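Local coordinates for protein Poly(A) ribonuclease pop2 (PDB 2P51) that removes poly(A) tails from mRNA as the catalytic 3'-exoribonuclease of the CCR4-NOT complex, releasing 5'-AMP with the help of divalent metal ions, at residues 34-45 with 98-108. Residues are numbered along the deposited sequence; the frame is centred on the assembly and turned at random.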
loop_
_atom_site.group_PDB
_atom_site.type_symbol
_atom_site.label_atom_id
_atom_site.label_comp_id
_atom_site.label_asym_id
_atom_site.label_seq_id
_atom_site.Cartn_x
_atom_site.Cartn_y
_atom_site.Cartn_z
ATOM N N GLU A 34 11.205 13.433 6.023
ATOM C CA GLU A 34 10.855 12.039 6.284
ATOM C C GLU A 34 11.367 11.158 5.152
ATOM O O GLU A 34 11.836 10.039 5.412
ATOM C CB GLU A 34 9.335 11.921 6.504
ATOM C CG GLU A 34 8.904 12.636 7.793
ATOM C CD GLU A 34 9.563 12.054 9.038
ATOM O OE1 GLU A 34 9.796 10.803 9.167
ATOM O OE2 GLU A 34 9.874 12.881 9.925
ATOM N N MET A 35 11.260 11.640 3.889
ATOM C CA MET A 35 11.844 10.825 2.807
ATOM C C MET A 35 13.345 10.677 3.010
ATOM O O MET A 35 13.890 9.599 2.724
ATOM C CB MET A 35 11.535 11.436 1.429
ATOM C CG MET A 35 10.052 11.325 1.054
ATOM S SD MET A 35 9.480 9.590 0.987
ATOM C CE MET A 35 10.646 8.969 -0.163
ATOM N N ASN A 36 14.000 11.713 3.509
ATOM C CA ASN A 36 15.454 11.627 3.742
ATOM C C ASN A 36 15.712 10.543 4.791
ATOM O O ASN A 36 16.666 9.761 4.638
ATOM C CB ASN A 36 16.091 12.948 4.196
ATOM C CG ASN A 36 16.205 13.987 3.129
ATOM O OD1 ASN A 36 16.431 15.206 3.392
ATOM N ND2 ASN A 36 16.080 13.538 1.902
ATOM N N LEU A 37 14.889 10.500 5.827
ATOM C CA LEU A 37 15.083 9.473 6.875
ATOM C C LEU A 37 14.898 8.076 6.296
ATOM O O LEU A 37 15.712 7.183 6.521
ATOM C CB LEU A 37 14.133 9.720 8.027
ATOM C CG LEU A 37 14.242 8.787 9.245
ATOM C CD1 LEU A 37 15.651 8.705 9.821
ATOM C CD2 LEU A 37 13.250 9.243 10.300
ATOM N N ILE A 38 13.798 7.892 5.549
ATOM C CA ILE A 38 13.572 6.613 4.854
ATOM C C ILE A 38 14.745 6.275 3.958
ATOM O O ILE A 38 15.208 5.126 3.997
ATOM C CB ILE A 38 12.257 6.642 4.072
ATOM C CG1 ILE A 38 11.071 6.691 5.051
ATOM C CG2 ILE A 38 12.137 5.449 3.100
ATOM C CD1 ILE A 38 9.738 7.041 4.396
ATOM N N MET A 39 15.241 7.205 3.137
ATOM C CA MET A 39 16.376 6.901 2.257
ATOM C C MET A 39 17.607 6.450 3.024
ATOM O O MET A 39 18.361 5.599 2.532
ATOM C CB MET A 39 16.711 8.146 1.407
ATOM C CG MET A 39 15.647 8.301 0.332
ATOM S SD MET A 39 15.943 9.823 -0.568
ATOM C CE MET A 39 17.479 9.506 -1.385
ATOM N N SER A 40 17.808 7.021 4.209
ATOM C CA SER A 40 18.966 6.652 4.999
ATOM C C SER A 40 18.859 5.264 5.618
ATOM O O SER A 40 19.912 4.752 6.058
ATOM C CB SER A 40 19.130 7.704 6.109
ATOM O OG SER A 40 18.285 7.476 7.227
ATOM N N LEU A 41 17.648 4.696 5.674
ATOM C CA LEU A 41 17.417 3.408 6.335
ATOM C C LEU A 41 17.226 2.264 5.364
ATOM O O LEU A 41 17.386 1.105 5.742
ATOM C CB LEU A 41 16.151 3.501 7.225
ATOM C CG LEU A 41 16.354 4.326 8.517
ATOM C CD1 LEU A 41 15.083 4.766 9.194
ATOM C CD2 LEU A 41 17.203 3.484 9.480
ATOM N N ILE A 42 16.847 2.534 4.105
ATOM C CA ILE A 42 16.338 1.453 3.231
ATOM C C ILE A 42 17.386 0.388 2.958
ATOM O O ILE A 42 17.021 -0.782 2.778
ATOM C CB ILE A 42 15.774 2.026 1.903
ATOM C CG1 ILE A 42 15.064 0.943 1.071
ATOM C CG2 ILE A 42 16.865 2.715 1.100
ATOM C CD1 ILE A 42 13.809 0.445 1.749
ATOM N N GLU A 43 18.677 0.780 2.939
ATOM C CA GLU A 43 19.632 -0.302 2.611
ATOM C C GLU A 43 19.678 -1.340 3.724
ATOM O O GLU A 43 19.839 -2.544 3.456
ATOM C CB GLU A 43 21.018 0.280 2.342
ATOM C CG GLU A 43 22.079 -0.785 2.112
ATOM C CD GLU A 43 23.376 -0.200 1.600
ATOM O OE1 GLU A 43 23.491 1.049 1.591
ATOM O OE2 GLU A 43 24.267 -0.981 1.196
ATOM N N ARG A 44 19.537 -0.920 4.967
ATOM C CA ARG A 44 19.554 -1.789 6.134
ATOM C C ARG A 44 18.206 -2.459 6.384
ATOM O O ARG A 44 18.151 -3.504 7.045
ATOM C CB ARG A 44 19.946 -1.000 7.399
ATOM C CG ARG A 44 21.446 -0.709 7.491
ATOM C CD ARG A 44 21.685 0.161 8.719
ATOM N NE ARG A 44 21.339 1.542 8.361
ATOM C CZ ARG A 44 20.903 2.416 9.233
ATOM N NH1 ARG A 44 20.744 2.013 10.495
ATOM N NH2 ARG A 44 20.632 3.658 8.880
ATOM N N TYR A 45 17.120 -1.847 5.909
ATOM C CA TYR A 45 15.753 -2.358 6.127
ATOM C C TYR A 45 15.008 -2.423 4.778
ATOM O O TYR A 45 14.134 -1.600 4.501
ATOM C CB TYR A 45 15.021 -1.443 7.116
ATOM C CG TYR A 45 15.677 -1.378 8.480
ATOM C CD1 TYR A 45 15.365 -2.290 9.485
ATOM C CD2 TYR A 45 16.639 -0.359 8.707
ATOM C CE1 TYR A 45 16.011 -2.191 10.721
ATOM C CE2 TYR A 45 17.262 -0.258 9.939
ATOM C CZ TYR A 45 16.924 -1.173 10.915
ATOM O OH TYR A 45 17.555 -1.068 12.134
ATOM N N ASN A 98 12.745 -7.306 11.538
ATOM C CA ASN A 98 12.931 -6.264 12.557
ATOM C C ASN A 98 12.679 -4.893 11.938
ATOM O O ASN A 98 13.208 -4.594 10.856
ATOM C CB ASN A 98 14.344 -6.299 13.104
ATOM C CG ASN A 98 14.711 -7.673 13.640
ATOM O OD1 ASN A 98 14.139 -8.122 14.642
ATOM N ND2 ASN A 98 15.655 -8.339 13.002
ATOM N N ALA A 99 11.910 -4.041 12.614
ATOM C CA ALA A 99 11.716 -2.677 12.177
ATOM C C ALA A 99 12.854 -1.781 12.644
ATOM O O ALA A 99 13.413 -2.045 13.713
ATOM C CB ALA A 99 10.415 -2.147 12.820
ATOM N N PRO A 100 13.118 -0.683 11.957
ATOM C CA PRO A 100 14.043 0.303 12.514
ATOM C C PRO A 100 13.480 0.872 13.805
ATOM O O PRO A 100 12.250 1.044 13.973
ATOM C CB PRO A 100 14.099 1.383 11.440
ATOM C CG PRO A 100 13.088 1.092 10.429
ATOM C CD PRO A 100 12.490 -0.257 10.698
ATOM N N VAL A 101 14.359 1.190 14.754
ATOM C CA VAL A 101 13.808 1.769 16.003
ATOM C C VAL A 101 13.256 3.154 15.752
ATOM O O VAL A 101 12.375 3.633 16.486
ATOM C CB VAL A 101 14.923 1.806 17.059
ATOM C CG1 VAL A 101 14.423 2.391 18.377
ATOM C CG2 VAL A 101 15.489 0.402 17.279
ATOM N N GLU A 102 13.735 3.824 14.708
ATOM C CA GLU A 102 13.237 5.138 14.345
ATOM C C GLU A 102 11.737 5.176 14.063
ATOM O O GLU A 102 11.094 6.202 14.296
ATOM C CB GLU A 102 13.920 5.631 13.064
ATOM C CG GLU A 102 15.384 6.017 13.204
ATOM C CD GLU A 102 16.362 4.858 13.094
ATOM O OE1 GLU A 102 15.965 3.664 13.154
ATOM O OE2 GLU A 102 17.600 5.126 12.973
ATOM N N ALA A 103 11.170 4.087 13.508
ATOM C CA ALA A 103 9.766 4.097 13.141
ATOM C C ALA A 103 9.303 2.710 12.780
ATOM O O ALA A 103 9.957 2.022 11.985
ATOM C CB ALA A 103 9.534 4.994 11.921
ATOM N N CYS A 104 8.183 2.288 13.349
ATOM C CA CYS A 104 7.589 1.025 12.892
ATOM C C CYS A 104 7.000 1.229 11.498
ATOM O O CYS A 104 6.966 0.276 10.724
ATOM C CB CYS A 104 6.518 0.532 13.860
ATOM S SG CYS A 104 6.996 0.258 15.591
ATOM N N THR A 105 6.511 2.426 11.165
ATOM C CA THR A 105 5.853 2.668 9.883
ATOM C C THR A 105 5.732 4.171 9.643
ATOM O O THR A 105 5.711 4.969 10.593
ATOM C CB THR A 105 4.480 1.964 9.853
ATOM O OG1 THR A 105 3.898 2.088 8.552
ATOM C CG2 THR A 105 3.494 2.597 10.843
ATOM N N TRP A 106 5.655 4.596 8.376
ATOM C CA TRP A 106 5.379 5.962 7.989
ATOM C C TRP A 106 3.980 6.028 7.378
ATOM O O TRP A 106 3.588 5.109 6.643
ATOM C CB TRP A 106 6.359 6.450 6.907
ATOM C CG TRP A 106 7.692 6.867 7.471
ATOM C CD1 TRP A 106 8.046 8.165 7.777
ATOM C CD2 TRP A 106 8.823 6.047 7.797
ATOM N NE1 TRP A 106 9.337 8.186 8.275
ATOM C CE2 TRP A 106 9.830 6.928 8.297
ATOM C CE3 TRP A 106 9.096 4.677 7.727
ATOM C CZ2 TRP A 106 11.081 6.466 8.713
ATOM C CZ3 TRP A 106 10.332 4.201 8.130
ATOM C CH2 TRP A 106 11.311 5.095 8.618
ATOM N N GLN A 107 3.311 7.127 7.667
ATOM C CA GLN A 107 2.011 7.363 7.101
ATOM C C GLN A 107 2.040 8.701 6.359
ATOM O O GLN A 107 2.107 9.756 6.974
ATOM C CB GLN A 107 0.987 7.397 8.236
ATOM C CG GLN A 107 -0.443 7.690 7.821
ATOM C CD GLN A 107 -1.377 7.188 8.939
ATOM O OE1 GLN A 107 -1.830 6.036 8.817
ATOM N NE2 GLN A 107 -1.645 8.029 9.919
ATOM N N PHE A 108 1.951 8.651 5.027
ATOM C CA PHE A 108 1.962 9.820 4.170
ATOM C C PHE A 108 0.524 10.278 3.964
ATOM O O PHE A 108 -0.296 9.454 3.517
ATOM C CB PHE A 108 2.579 9.463 2.812
ATOM C CG PHE A 108 4.056 9.130 2.947
ATOM C CD1 PHE A 108 5.006 10.122 2.742
ATOM C CD2 PHE A 108 4.484 7.871 3.290
ATOM C CE1 PHE A 108 6.355 9.821 2.889
ATOM C CE2 PHE A 108 5.839 7.578 3.449
ATOM C CZ PHE A 108 6.795 8.546 3.278
HETATM O O HOH W 1 17.146 1.281 13.763
HETATM O O HOH W 2 16.097 -2.714 14.172
#
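Ile38 sets CG1 over one face of the Trp106 indole, where helix 31-41 packs on the mixed sheet of the DEDD nuclease fold; the helical segment 34-41 runs at 147° to strand 105-108, closer to antiparallel than parallel. In this CH-pi contact Ile38 CG1 stands 3.5 Å from the centroid of the six-membered ring, while Ala103 CB covers the opposite face toward the rim. Leu37 CD2 and Leu41 CD1 close in on the ring's edge. With CG1 anti to the carbonyl carbon (chi1 -68°), Ile38 also sends CD1 on to the edge of Phe108, 3.5 Å from CZ. Met35 SD comes obliquely to the same ring, a Met-aromatic contact 3.7 Å from Phe108 CE1. Further on, Pro100 slides across one face of Tyr45, its CB over the ring centre, and Asn98 O sits at the ring's edge.

Polar contacts lie at both ends. Two waters hydrogen-bond to the Tyr45 hydroxyl: one joins it to Val101 N and Glu102 OE1, the other to Ala99 O, tying the residues before the strand to the end of 34-45. At the other end, Glu34 bends at chi2 (-61°) to reach the indole; its OE2 forms a salt bridge with Arg24 of edge strand 23-26, while Trp106 NE1 donates to the anti lone pair of Glu34 OE1, which lies nearly in the indole plane, at 2.8 Å.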